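Triphenylmethane reductase (Citrobacter sp., PDB 2VRC) probably reduces triphenylmethane dyes, using NADPH as the hydride donor. Local coordinates at residues 142-147 against 172-177; 199-204 against 263-268; 154-159 against 215-220; 113-118 against 249-254. The protein carries 4 engineered substitutions. All blocks are in the same frame, centred on the assembly; numbering follows the deposited sequence. Where two conformers were deposited one is given.

Interaction 1: 142-147 against 172-177; sequences LYTDFF and SVTRNE
Leu142 turns its carbonyl oxygen to the backbone of 172-177, where Val173 N donates to Leu142 O over 3.2 Å and CB of Ser172 lies close by. At Tyr143 a single beta bridge pairs the chain with Val173. The phenol ring carries the aliphatic start of Arg175 over one face: Arg175 CG stands 3.5 Å from the centroid of the Tyr143 ring, only 5° off its normal, a CH-pi contact. Farther out the guanidinium lies over CD2, its plane 31° from that of the ring. Both residues belong to the NADP(+) site of this Rossmann-fold protein, and Arg175 opens helix 175-186 behind its N-cap, Thr174, so one contact sets two residues of that site against each other. Thr144 closes the bridge, its N donating to Val173 O at 2.8 Å. Its hydroxyl, set beside its own backbone N (chi1 -73°), shares a hydrogen bond of 2.7 Å between Thr144 OG1 and Ser172 OG. Asp145 then grips Arg175 twice: OD1 takes Arg175 NH1 at 2.6 Å in a salt bridge lying in the guanidinium plane, which fixes that group's rotation, and Asp145 OD2 receives a weak bond from Arg175 N.

Interaction 2: 199-204 against 263-268; sequences VSNQPW and TSDDLQ
A seam bridged by two waters joins the loop after the last strand of the parallel sheet, 194-198, to the N-terminal turn of helix 266-271, beside the NADP(+)-binding residue Ala141, which Val199 touches. No direct hydrogen bond spans the segments. One water donates to Val199 O and, at 2.9 Å from its oxygen, to Ser264 O, and it also accepts from Gln268 N. The other accepts from Val199 N at 2.7 Å and from Leu267 N. Ser264 OG takes the N-H of Asp266 over 3.2 Å in a nearly straight capping bond. Around the waters, aliphatic carbons pack against backbone atoms. With CG1 beside the backbone N (chi1 -54°), Val199 CG2 lies between N and the carbonyl carbon and sits 3.4 Å from Ser264 N, while Leu267 lays CB and CD2 alongside Val199 O. Thr263 CG2 meets Ser200 O at 3.3 Å and, more loosely, the Pro203 ring. On the outer side the side chains of Asn201 and Gln268 cross at about a right angle, with Asn201 OD1 3.1 Å from Gln268 CG. Water thus satisfies the N-H groups of Leu267 and Gln268 in the first helical turn, implying that solvent forms part of the joint.

Interaction 3: 154-159 against 215-220; sequences ASTESG and EVSGKK. Unlike the reference sequence in segment 154-159: Thr156 (reference Ile).
Lys219 reaches across from the loop after helix 206-217 to the C-terminal end of helix 152-158, where its ammonium meets the carbonyl of Thr156. CB and CG have no close partner across the contact; CG is opposite the backbone N (chi1 -170°), and the next two torsions keep the chain extended. Lys219 CD is the first atom to arrive, 3.3 Å from Thr156 O; it also passes the methyl CG2 of Thr156 at 4.2 Å. CE follows alongside the same oxygen. Only at the last torsion does the chain bend (chi4 -62°), and the tip, Lys219 NZ, donates to Thr156 O at 2.8 Å. The ammonium lies nearly in line with the carbonyl bond, at 174°, and CA of Gly159 is also close to it. This is a surface contact between two helix ends, each followed by a glycine with positive phi: Gly159 leaves helix 152-158 and leads into strand 160-163, and Gly218 leaves helix 206-217 a few residues before strand 222-225, the two strands forming a small parallel sheet. A positive charge at a helix C terminus would be expected to suit the helix dipole. Behind the lysine, Ser217 shapes the turn: its OG accepts from Lys219 N at 2.7 Å, an ST turn, while its CB lies 3.8 Å from Thr156 CG2. Thr156, which differs from the reference sequence, gives its methyl to the apolar part. On the other flank, Gly159 CA packs 3.7 Å from Lys220 O, and the Gly159 backbone is hydrogen-bonded to Val222.

Interaction 4: 113-118 against 249-254; sequences SIIPLA and AAIYDA
Ile115 and Ala254 make the closest approach between 113-118 and 249-254, where the loop after strand 101-107 of the Rossmann sheet, leading into helix 117-129, meets helix 242-255. Two successive isoleucines carry this apolar contact, and they share a first-torsion arrangement. In each, CG1 sits between the backbone N and the carbonyl carbon (chi1 61° in Ile114 and 81° in Ile115), while CG2 lies opposite the carbonyl carbon. The branches are nonetheless used differently. Ile115 sends its short branch to the helix: CG2 meets the methyl of Ala254 at 3.4 Å and passes Ala250 O, one turn earlier, at 4.0 Å. Its long branch, extended at chi2 (-171°), brings CD1 to 4.2 Å from Ile251 CG1. Ile114 instead offers its long branch, with CG1 against Ala254 CB at 3.9 Å and CD1 alongside CA and CB of the same alanine. The alanine methyl is therefore met by both isoleucines. The small residues Ala250 and Ala254, four apart along the helix, face the loop, consistent with the branched side chains coming close to its backbone. The loop is fastened by polar bonds as well: Ser113 OG accepts from Ile115 N at 3.1 Å, an ST turn, and also hydrogen-bonds to Glu259, which in addition receives Ile114 N. Tyr107 of strand 101-107 touches Ile115. At the margin, Asp253 has its carboxylate salt-bridged to Lys257, and Asp253 OD1 stands 4.1 Å from Ile114 CD1.

From the N terminus, the loop 113-118 is the first segment met, and interaction 4 closes its long excursion only at helix 242-255. Within that span lie interaction 1, which joins the loop after strand 135-140 to the start of helix 175-186, and interaction 3, whose segments alternate with those of interaction 1 and tie helix 152-158 to the end of helix 206-217. Interaction 2, joining the loop after strand 194-198 to helix 266-271, opens after interaction 1 has closed and ends past interaction 4, so it crosses interactions 3 and 4. Interaction 1 touches interaction 2 through Val173 and Leu267, and interaction 4 through Phe146 and Ile251, whereas interaction 3 stands apart at the surface.

Interaction 1: 142-147 against 172-177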
loop_
_atom_site.group_PDB
_atom_site.type_symbol
_atom_site.label_atom_id
_atom_site.label_comp_id
_atom_site.label_asym_id
_atom_site.label_seq_id
_atom_site.Cartn_x
_atom_site.Cartn_y
_atom_site.Cartn_z
ATOM N N LEU A 142 -28.925 3.562 -23.912
ATOM C CA LEU A 142 -28.915 4.962 -24.295
ATOM C C LEU A 142 -30.107 5.701 -23.644
ATOM O O LEU A 142 -31.168 5.122 -23.412
ATOM C CB LEU A 142 -29.009 5.076 -25.809
ATOM C CG LEU A 142 -27.862 4.530 -26.686
ATOM C CD1 LEU A 142 -28.317 4.421 -28.158
ATOM C CD2 LEU A 142 -26.604 5.374 -26.553
ATOM N N TYR A 143 -29.902 6.970 -23.316
ATOM C CA TYR A 143 -30.894 7.761 -22.636
ATOM C C TYR A 143 -31.934 8.191 -23.618
ATOM O O TYR A 143 -31.601 8.639 -24.709
ATOM C CB TYR A 143 -30.254 9.010 -22.028
ATOM C CG TYR A 143 -29.316 8.761 -20.860
ATOM C CD1 TYR A 143 -29.441 7.621 -20.055
ATOM C CD2 TYR A 143 -28.335 9.700 -20.532
ATOM C CE1 TYR A 143 -28.609 7.419 -18.967
ATOM C CE2 TYR A 143 -27.497 9.507 -19.456
ATOM C CZ TYR A 143 -27.636 8.365 -18.676
ATOM O OH TYR A 143 -26.797 8.179 -17.612
ATOM N N THR A 144 -33.199 8.083 -23.242
ATOM C CA THR A 144 -34.245 8.489 -24.164
ATOM C C THR A 144 -34.125 9.980 -24.475
ATOM O O THR A 144 -34.329 10.426 -25.626
ATOM C CB THR A 144 -35.622 8.120 -23.627
ATOM O OG1 THR A 144 -35.777 6.708 -23.748
ATOM C CG2 THR A 144 -36.754 8.840 -24.431
ATOM N N ASP A 145 -33.757 10.746 -23.461
ATOM C CA ASP A 145 -33.669 12.194 -23.612
ATOM C C ASP A 145 -32.502 12.677 -24.457
ATOM O O ASP A 145 -32.439 13.859 -24.797
ATOM C CB ASP A 145 -33.741 12.919 -22.264
ATOM C CG ASP A 145 -33.038 12.155 -21.153
ATOM O OD1 ASP A 145 -31.844 12.557 -20.935
ATOM O OD2 ASP A 145 -33.659 11.171 -20.547
ATOM N N PHE A 146 -31.602 11.769 -24.838
ATOM C CA PHE A 146 -30.572 12.111 -25.812
ATOM C C PHE A 146 -31.208 12.410 -27.191
ATOM O O PHE A 146 -30.696 13.211 -27.958
ATOM C CB PHE A 146 -29.582 10.969 -25.896
ATOM C CG PHE A 146 -28.436 11.207 -26.831
ATOM C CD1 PHE A 146 -27.293 11.868 -26.388
ATOM C CD2 PHE A 146 -28.492 10.766 -28.150
ATOM C CE1 PHE A 146 -26.200 12.079 -27.252
ATOM C CE2 PHE A 146 -27.402 10.965 -29.023
ATOM C CZ PHE A 146 -26.258 11.636 -28.567
ATOM N N PHE A 147 -32.340 11.778 -27.474
ATOM C CA PHE A 147 -33.082 11.960 -28.709
ATOM C C PHE A 147 -34.350 12.783 -28.518
ATOM O O PHE A 147 -34.766 13.485 -29.426
ATOM C CB PHE A 147 -33.493 10.602 -29.268
ATOM C CG PHE A 147 -32.395 9.594 -29.260
ATOM C CD1 PHE A 147 -31.492 9.533 -30.297
ATOM C CD2 PHE A 147 -32.259 8.712 -28.199
ATOM C CE1 PHE A 147 -30.460 8.607 -30.296
ATOM C CE2 PHE A 147 -31.256 7.765 -28.189
ATOM C CZ PHE A 147 -30.339 7.712 -29.236
ATOM N N SER A 172 -34.012 2.674 -25.945
ATOM C CA SER A 172 -33.602 3.651 -24.902
ATOM C C SER A 172 -34.622 3.772 -23.756
ATOM O O SER A 172 -35.733 3.269 -23.871
ATOM C CB SER A 172 -33.398 5.030 -25.511
ATOM O OG SER A 172 -34.654 5.565 -25.876
ATOM N N VAL A 173 -34.187 4.420 -22.666
ATOM C CA VAL A 173 -34.923 4.547 -21.418
ATOM C C VAL A 173 -34.639 5.921 -20.841
ATOM O O VAL A 173 -33.519 6.474 -21.029
ATOM C CB VAL A 173 -34.490 3.503 -20.356
ATOM C CG1 VAL A 173 -35.477 3.531 -19.142
ATOM C CG2 VAL A 173 -34.470 2.131 -20.931
ATOM N N THR A 174 -35.626 6.485 -20.142
ATOM C CA THR A 174 -35.468 7.824 -19.621
ATOM C C THR A 174 -34.445 7.716 -18.501
ATOM O O THR A 174 -34.299 6.654 -17.897
ATOM C CB THR A 174 -36.819 8.409 -19.058
ATOM O OG1 THR A 174 -37.349 7.527 -18.061
ATOM C CG2 THR A 174 -37.836 8.534 -20.145
ATOM N N ARG A 175 -33.769 8.815 -18.190
ATOM C CA ARG A 175 -32.867 8.849 -17.039
ATOM C C ARG A 175 -33.602 8.600 -15.743
ATOM O O ARG A 175 -33.085 7.886 -14.879
ATOM C CB ARG A 175 -32.129 10.173 -16.958
ATOM C CG ARG A 175 -30.945 10.301 -17.919
ATOM C CD ARG A 175 -30.808 11.742 -18.299
ATOM N NE ARG A 175 -29.453 12.234 -18.177
ATOM C CZ ARG A 175 -28.815 12.897 -19.138
ATOM N NH1 ARG A 175 -29.415 13.148 -20.294
ATOM N NH2 ARG A 175 -27.572 13.317 -18.934
ATOM N N ASN A 176 -34.799 9.180 -15.598
ATOM C CA ASN A 176 -35.603 8.929 -14.411
ATOM C C ASN A 176 -35.824 7.453 -14.108
ATOM O O ASN A 176 -35.709 7.035 -12.961
ATOM C CB ASN A 176 -36.942 9.610 -14.490
ATOM C CG ASN A 176 -37.605 9.688 -13.145
ATOM O OD1 ASN A 176 -38.820 9.602 -13.034
ATOM N ND2 ASN A 176 -36.808 9.843 -12.099
ATOM N N GLU A 177 -36.132 6.663 -15.134
ATOM C CA GLU A 177 -36.363 5.232 -14.933
ATOM C C GLU A 177 -35.087 4.462 -14.613
ATOM O O GLU A 177 -35.083 3.588 -13.734
ATOM C CB GLU A 177 -37.123 4.631 -16.119
ATOM C CG GLU A 177 -38.510 5.232 -16.252
ATOM C CD GLU A 177 -39.228 4.860 -17.566
ATOM O OE1 GLU A 177 -38.607 4.931 -18.673
ATOM O OE2 GLU A 177 -40.446 4.528 -17.463
#

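Interaction 2: 199-204 against 263-268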
loop_
_atom_site.group_PDB
_atom_site.type_symbol
_atom_site.label_atom_id
_atom_site.label_comp_id
_atom_site.label_asym_id
_atom_site.label_seq_id
_atom_site.Cartn_x
_atom_site.Cartn_y
_atom_site.Cartn_z
ATOM N N VAL A 199 -32.717 -2.114 -20.399
ATOM C CA VAL A 199 -33.241 -1.455 -21.593
ATOM C C VAL A 199 -34.755 -1.482 -21.693
ATOM O O VAL A 199 -35.407 -2.076 -20.850
ATOM C CB VAL A 199 -32.639 -2.071 -22.825
ATOM C CG1 VAL A 199 -31.142 -2.018 -22.697
ATOM C CG2 VAL A 199 -33.157 -3.488 -23.021
ATOM N N SER A 200 -35.316 -0.872 -22.737
ATOM C CA SER A 200 -36.758 -0.899 -22.924
ATOM C C SER A 200 -37.266 -2.157 -23.605
ATOM O O SER A 200 -36.656 -2.632 -24.557
ATOM C CB SER A 200 -37.252 0.278 -23.729
ATOM O OG SER A 200 -38.681 0.259 -23.704
ATOM N N ASN A 201 -38.416 -2.666 -23.141
ATOM C CA ASN A 201 -39.108 -3.744 -23.854
ATOM C C ASN A 201 -40.273 -3.247 -24.698
ATOM O O ASN A 201 -41.193 -3.980 -25.008
ATOM C CB ASN A 201 -39.511 -4.887 -22.926
ATOM C CG ASN A 201 -40.401 -4.451 -21.772
ATOM O OD1 ASN A 201 -40.544 -5.209 -20.830
ATOM N ND2 ASN A 201 -41.036 -3.284 -21.850
ATOM N N GLN A 202 -40.205 -1.975 -25.052
ATOM C CA GLN A 202 -41.148 -1.337 -25.950
ATOM C C GLN A 202 -40.345 -0.404 -26.832
ATOM O O GLN A 202 -40.439 0.802 -26.713
ATOM C CB GLN A 202 -42.181 -0.556 -25.157
ATOM C CG GLN A 202 -42.581 -1.236 -23.856
ATOM C CD GLN A 202 -43.954 -0.801 -23.402
ATOM O OE1 GLN A 202 -44.950 -0.969 -24.135
ATOM N NE2 GLN A 202 -44.032 -0.239 -22.188
ATOM N N PRO A 203 -39.535 -0.970 -27.726
ATOM C CA PRO A 203 -38.657 -0.105 -28.498
ATOM C C PRO A 203 -39.426 0.685 -29.555
ATOM O O PRO A 203 -40.617 0.468 -29.732
ATOM C CB PRO A 203 -37.650 -1.084 -29.120
ATOM C CG PRO A 203 -38.357 -2.390 -29.158
ATOM C CD PRO A 203 -39.411 -2.393 -28.091
ATOM N N TRP A 204 -38.733 1.596 -30.235
ATOM C CA TRP A 204 -39.352 2.527 -31.174
ATOM C C TRP A 204 -38.385 2.830 -32.330
ATOM O O TRP A 204 -37.206 2.417 -32.304
ATOM C CB TRP A 204 -39.759 3.817 -30.445
ATOM C CG TRP A 204 -38.660 4.459 -29.654
ATOM C CD1 TRP A 204 -38.291 4.159 -28.369
ATOM C CD2 TRP A 204 -37.769 5.502 -30.094
ATOM N NE1 TRP A 204 -37.220 4.948 -27.986
ATOM C CE2 TRP A 204 -36.883 5.782 -29.019
ATOM C CE3 TRP A 204 -37.631 6.219 -31.286
ATOM C CZ2 TRP A 204 -35.866 6.749 -29.103
ATOM C CZ3 TRP A 204 -36.608 7.177 -31.381
ATOM C CH2 TRP A 204 -35.740 7.435 -30.287
ATOM N N THR A 263 -33.535 -6.410 -26.717
ATOM C CA THR A 263 -34.143 -6.005 -25.476
ATOM C C THR A 263 -33.935 -7.061 -24.425
ATOM O O THR A 263 -33.496 -8.172 -24.708
ATOM C CB THR A 263 -35.651 -5.760 -25.618
ATOM O OG1 THR A 263 -36.335 -7.019 -25.684
ATOM C CG2 THR A 263 -35.961 -4.944 -26.864
ATOM N N SER A 264 -34.329 -6.697 -23.214
ATOM C CA SER A 264 -34.213 -7.528 -22.032
ATOM C C SER A 264 -35.340 -7.117 -21.088
ATOM O O SER A 264 -35.807 -5.980 -21.131
ATOM C CB SER A 264 -32.842 -7.312 -21.361
ATOM O OG SER A 264 -32.819 -7.883 -20.064
ATOM N N ASP A 265 -35.767 -8.052 -20.246
ATOM C CA ASP A 265 -36.807 -7.814 -19.255
ATOM C C ASP A 265 -36.257 -7.404 -17.897
ATOM O O ASP A 265 -37.065 -7.174 -16.978
ATOM C CB ASP A 265 -37.621 -9.089 -19.042
ATOM C CG ASP A 265 -38.486 -9.429 -20.211
ATOM O OD1 ASP A 265 -38.727 -8.540 -21.081
ATOM O OD2 ASP A 265 -38.917 -10.602 -20.258
ATOM N N ASP A 266 -34.921 -7.344 -17.752
ATOM C CA ASP A 266 -34.293 -6.911 -16.478
ATOM C C ASP A 266 -34.925 -5.650 -15.884
ATOM O O ASP A 266 -35.224 -5.620 -14.709
ATOM C CB ASP A 266 -32.771 -6.703 -16.604
ATOM C CG ASP A 266 -32.014 -8.000 -16.926
ATOM O OD1 ASP A 266 -32.570 -9.089 -16.668
ATOM O OD2 ASP A 266 -30.862 -7.942 -17.439
ATOM N N LEU A 267 -35.167 -4.635 -16.699
ATOM C CA LEU A 267 -35.618 -3.367 -16.175
ATOM C C LEU A 267 -37.059 -3.435 -15.678
ATOM O O LEU A 267 -37.394 -2.965 -14.593
ATOM C CB LEU A 267 -35.461 -2.273 -17.236
ATOM C CG LEU A 267 -35.838 -0.853 -16.833
ATOM C CD1 LEU A 267 -35.182 -0.405 -15.518
ATOM C CD2 LEU A 267 -35.479 0.074 -17.943
ATOM N N GLN A 268 -37.893 -4.038 -16.507
ATOM C CA GLN A 268 -39.297 -4.202 -16.247
ATOM C C GLN A 268 -39.507 -4.984 -14.943
ATOM O O GLN A 268 -40.332 -4.605 -14.106
ATOM C CB GLN A 268 -39.885 -4.950 -17.442
ATOM C CG GLN A 268 -41.242 -4.442 -17.887
ATOM C CD GLN A 268 -42.314 -5.250 -17.250
ATOM O OE1 GLN A 268 -43.440 -4.768 -17.021
ATOM N NE2 GLN A 268 -41.963 -6.506 -16.909
HETATM O O HOH W 1 -37.468 -4.084 -19.680
HETATM O O HOH W 2 -33.947 -4.248 -19.400
#

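Interaction 3: 154-159 against 215-220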
loop_
_atom_site.group_PDB
_atom_site.type_symbol
_atom_site.label_atom_id
_atom_site.label_comp_id
_atom_site.label_asym_id
_atom_site.label_seq_id
_atom_site.Cartn_x
_atom_site.Cartn_y
_atom_site.Cartn_z
ATOM N N ALA A 154 -36.680 22.214 -33.086
ATOM C CA ALA A 154 -36.043 22.420 -34.389
ATOM C C ALA A 154 -36.754 21.624 -35.464
ATOM O O ALA A 154 -37.096 22.157 -36.533
ATOM C CB ALA A 154 -34.559 22.037 -34.353
ATOM N N SER A 155 -36.980 20.350 -35.160
ATOM C CA SER A 155 -37.685 19.443 -36.064
ATOM C C SER A 155 -39.164 19.776 -36.302
ATOM O O SER A 155 -39.652 19.548 -37.398
ATOM C CB SER A 155 -37.493 17.994 -35.616
ATOM O OG SER A 155 -36.138 17.595 -35.831
ATOM N N THR A 156 -39.864 20.310 -35.295
ATOM C CA THR A 156 -41.240 20.771 -35.492
ATOM C C THR A 156 -41.213 21.929 -36.482
ATOM O O THR A 156 -41.946 21.913 -37.479
ATOM C CB THR A 156 -41.934 21.234 -34.178
ATOM O OG1 THR A 156 -42.061 20.135 -33.265
ATOM C CG2 THR A 156 -43.324 21.781 -34.471
ATOM N N GLU A 157 -40.362 22.919 -36.196
ATOM C CA GLU A 157 -40.145 24.059 -37.077
ATOM C C GLU A 157 -39.763 23.605 -38.484
ATOM O O GLU A 157 -40.369 24.051 -39.457
ATOM C CB GLU A 157 -39.055 24.978 -36.514
ATOM C CG GLU A 157 -39.449 25.778 -35.266
ATOM C CD GLU A 157 -38.358 26.790 -34.837
ATOM O OE1 GLU A 157 -37.498 27.144 -35.691
ATOM O OE2 GLU A 157 -38.349 27.234 -33.653
ATOM N N SER A 158 -38.801 22.688 -38.587
ATOM C CA SER A 158 -38.220 22.327 -39.881
ATOM C C SER A 158 -39.069 21.379 -40.724
ATOM O O SER A 158 -38.989 21.399 -41.955
ATOM C CB SER A 158 -36.798 21.769 -39.716
ATOM O OG SER A 158 -36.779 20.350 -39.716
ATOM N N GLY A 159 -39.878 20.551 -40.062
ATOM C CA GLY A 159 -40.692 19.538 -40.745
ATOM C C GLY A 159 -40.032 18.172 -40.730
ATOM O O GLY A 159 -40.623 17.180 -41.165
ATOM N N GLU A 215 -48.411 14.215 -34.018
ATOM C CA GLU A 215 -49.617 14.177 -33.181
ATOM C C GLU A 215 -49.554 15.274 -32.126
ATOM O O GLU A 215 -50.500 16.031 -31.950
ATOM C CB GLU A 215 -49.806 12.814 -32.504
ATOM C CG GLU A 215 -50.231 11.679 -33.447
ATOM C CD GLU A 215 -49.799 10.262 -32.982
ATOM O OE1 GLU A 215 -49.982 9.319 -33.800
ATOM O OE2 GLU A 215 -49.279 10.080 -31.839
ATOM N N VAL A 216 -48.426 15.372 -31.436
ATOM C CA VAL A 216 -48.323 16.303 -30.326
ATOM C C VAL A 216 -48.235 17.762 -30.776
ATOM O O VAL A 216 -48.820 18.631 -30.138
ATOM C CB VAL A 216 -47.133 15.973 -29.413
ATOM C CG1 VAL A 216 -46.965 17.065 -28.350
ATOM C CG2 VAL A 216 -47.333 14.615 -28.761
ATOM N N SER A 217 -47.520 18.030 -31.867
ATOM C CA SER A 217 -47.271 19.416 -32.274
ATOM C C SER A 217 -48.390 19.984 -33.134
ATOM O O SER A 217 -48.560 21.218 -33.226
ATOM C CB SER A 217 -45.991 19.511 -33.074
ATOM O OG SER A 217 -46.292 19.245 -34.429
ATOM N N GLY A 218 -49.118 19.089 -33.800
ATOM C CA GLY A 218 -50.180 19.477 -34.743
ATOM C C GLY A 218 -49.590 19.853 -36.086
ATOM O O GLY A 218 -50.294 20.288 -36.978
ATOM N N LYS A 219 -48.283 19.684 -36.228
ATOM C CA LYS A 219 -47.618 20.046 -37.460
ATOM C C LYS A 219 -46.930 18.810 -38.028
ATOM O O LYS A 219 -46.384 18.025 -37.263
ATOM C CB LYS A 219 -46.613 21.181 -37.195
ATOM C CG LYS A 219 -46.040 21.791 -38.465
ATOM C CD LYS A 219 -44.987 22.883 -38.203
ATOM C CE LYS A 219 -44.139 23.126 -39.480
ATOM N NZ LYS A 219 -43.359 21.884 -39.898
ATOM N N LYS A 220 -46.940 18.642 -39.349
ATOM C CA LYS A 220 -46.359 17.455 -39.987
ATOM C C LYS A 220 -44.849 17.357 -39.813
ATOM O O LYS A 220 -44.125 18.274 -40.154
ATOM C CB LYS A 220 -46.715 17.405 -41.476
ATOM C CG LYS A 220 -46.273 16.143 -42.196
ATOM C CD LYS A 220 -46.548 16.185 -43.696
ATOM C CE LYS A 220 -45.905 14.958 -44.360
ATOM N NZ LYS A 220 -46.116 14.926 -45.846
#

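Interaction 4: 113-118 against 249-254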
loop_
_atom_site.group_PDB
_atom_site.type_symbol
_atom_site.label_atom_id
_atom_site.label_comp_id
_atom_site.label_asym_id
_atom_site.label_seq_id
_atom_site.Cartn_x
_atom_site.Cartn_y
_atom_site.Cartn_z
ATOM N N SER A 113 -21.487 -3.829 -28.635
ATOM C CA SER A 113 -21.411 -2.447 -29.087
ATOM C C SER A 113 -20.202 -2.131 -29.971
ATOM O O SER A 113 -19.134 -2.691 -29.800
ATOM C CB SER A 113 -21.388 -1.523 -27.879
ATOM O OG SER A 113 -21.392 -0.176 -28.278
ATOM N N ILE A 114 -20.418 -1.198 -30.891
ATOM C CA ILE A 114 -19.389 -0.685 -31.780
ATOM C C ILE A 114 -19.111 0.770 -31.465
ATOM O O ILE A 114 -18.248 1.389 -32.110
ATOM C CB ILE A 114 -19.775 -0.795 -33.290
ATOM C CG1 ILE A 114 -21.054 0.031 -33.568
ATOM C CG2 ILE A 114 -19.899 -2.311 -33.729
ATOM C CD1 ILE A 114 -21.364 0.273 -35.030
ATOM N N ILE A 115 -19.806 1.344 -30.493
ATOM C CA ILE A 115 -19.526 2.726 -30.185
ATOM C C ILE A 115 -18.435 2.837 -29.117
ATOM O O ILE A 115 -18.321 1.988 -28.229
ATOM C CB ILE A 115 -20.803 3.500 -29.811
ATOM C CG1 ILE A 115 -21.215 3.272 -28.366
ATOM C CG2 ILE A 115 -21.946 3.127 -30.750
ATOM C CD1 ILE A 115 -22.573 3.860 -28.129
ATOM N N PRO A 116 -17.597 3.870 -29.225
ATOM C CA PRO A 116 -16.426 4.002 -28.334
ATOM C C PRO A 116 -16.662 3.933 -26.810
ATOM O O PRO A 116 -15.870 3.276 -26.108
ATOM C CB PRO A 116 -15.809 5.338 -28.764
ATOM C CG PRO A 116 -16.223 5.488 -30.191
ATOM C CD PRO A 116 -17.633 4.954 -30.228
ATOM N N LEU A 117 -17.721 4.570 -26.296
ATOM C CA LEU A 117 -17.887 4.614 -24.840
ATOM C C LEU A 117 -17.948 3.220 -24.219
ATOM O O LEU A 117 -17.577 3.035 -23.057
ATOM C CB LEU A 117 -19.030 5.536 -24.354
ATOM C CG LEU A 117 -20.565 5.476 -24.493
ATOM C CD1 LEU A 117 -21.071 6.284 -25.685
ATOM C CD2 LEU A 117 -21.212 4.091 -24.440
ATOM N N ALA A 118 -18.397 2.243 -25.000
ATOM C CA ALA A 118 -18.555 0.868 -24.494
ATOM C C ALA A 118 -17.252 0.330 -23.931
ATOM O O ALA A 118 -17.258 -0.416 -22.966
ATOM C CB ALA A 118 -19.066 -0.052 -25.580
ATOM N N ALA A 249 -23.434 11.236 -34.616
ATOM C CA ALA A 249 -23.486 10.482 -35.868
ATOM C C ALA A 249 -23.150 9.008 -35.664
ATOM O O ALA A 249 -23.708 8.149 -36.341
ATOM C CB ALA A 249 -22.578 11.091 -36.912
ATOM N N ALA A 250 -22.246 8.732 -34.732
ATOM C CA ALA A 250 -21.727 7.383 -34.511
ATOM C C ALA A 250 -22.747 6.581 -33.707
ATOM O O ALA A 250 -22.939 5.370 -33.957
ATOM C CB ALA A 250 -20.375 7.435 -33.806
ATOM N N ILE A 251 -23.426 7.266 -32.780
ATOM C CA ILE A 251 -24.568 6.686 -32.122
ATOM C C ILE A 251 -25.651 6.294 -33.127
ATOM O O ILE A 251 -26.078 5.149 -33.132
ATOM C CB ILE A 251 -25.113 7.573 -30.977
ATOM C CG1 ILE A 251 -24.182 7.417 -29.746
ATOM C CG2 ILE A 251 -26.550 7.167 -30.618
ATOM C CD1 ILE A 251 -24.550 8.238 -28.545
ATOM N N TYR A 252 -26.085 7.219 -33.987
ATOM C CA TYR A 252 -27.132 6.891 -34.963
ATOM C C TYR A 252 -26.689 5.765 -35.890
ATOM O O TYR A 252 -27.442 4.833 -36.164
ATOM C CB TYR A 252 -27.481 8.080 -35.828
ATOM C CG TYR A 252 -28.241 9.216 -35.201
ATOM C CD1 TYR A 252 -29.381 8.999 -34.409
ATOM C CD2 TYR A 252 -27.864 10.531 -35.468
ATOM C CE1 TYR A 252 -30.099 10.077 -33.856
ATOM C CE2 TYR A 252 -28.563 11.600 -34.942
ATOM C CZ TYR A 252 -29.681 11.378 -34.142
ATOM O OH TYR A 252 -30.354 12.475 -33.645
ATOM N N ASP A 253 -25.461 5.856 -36.381
ATOM C CA ASP A 253 -24.933 4.851 -37.275
ATOM C C ASP A 253 -25.062 3.450 -36.668
ATOM O O ASP A 253 -25.491 2.500 -37.349
ATOM C CB ASP A 253 -23.481 5.153 -37.557
ATOM C CG ASP A 253 -22.829 4.084 -38.371
ATOM O OD1 ASP A 253 -22.158 3.206 -37.769
ATOM O OD2 ASP A 253 -23.019 4.105 -39.612
ATOM N N ALA A 254 -24.652 3.343 -35.400
ATOM C CA ALA A 254 -24.758 2.150 -34.598
ATOM C C ALA A 254 -26.220 1.695 -34.472
ATOM O O ALA A 254 -26.526 0.505 -34.742
ATOM C CB ALA A 254 -24.125 2.384 -33.205
#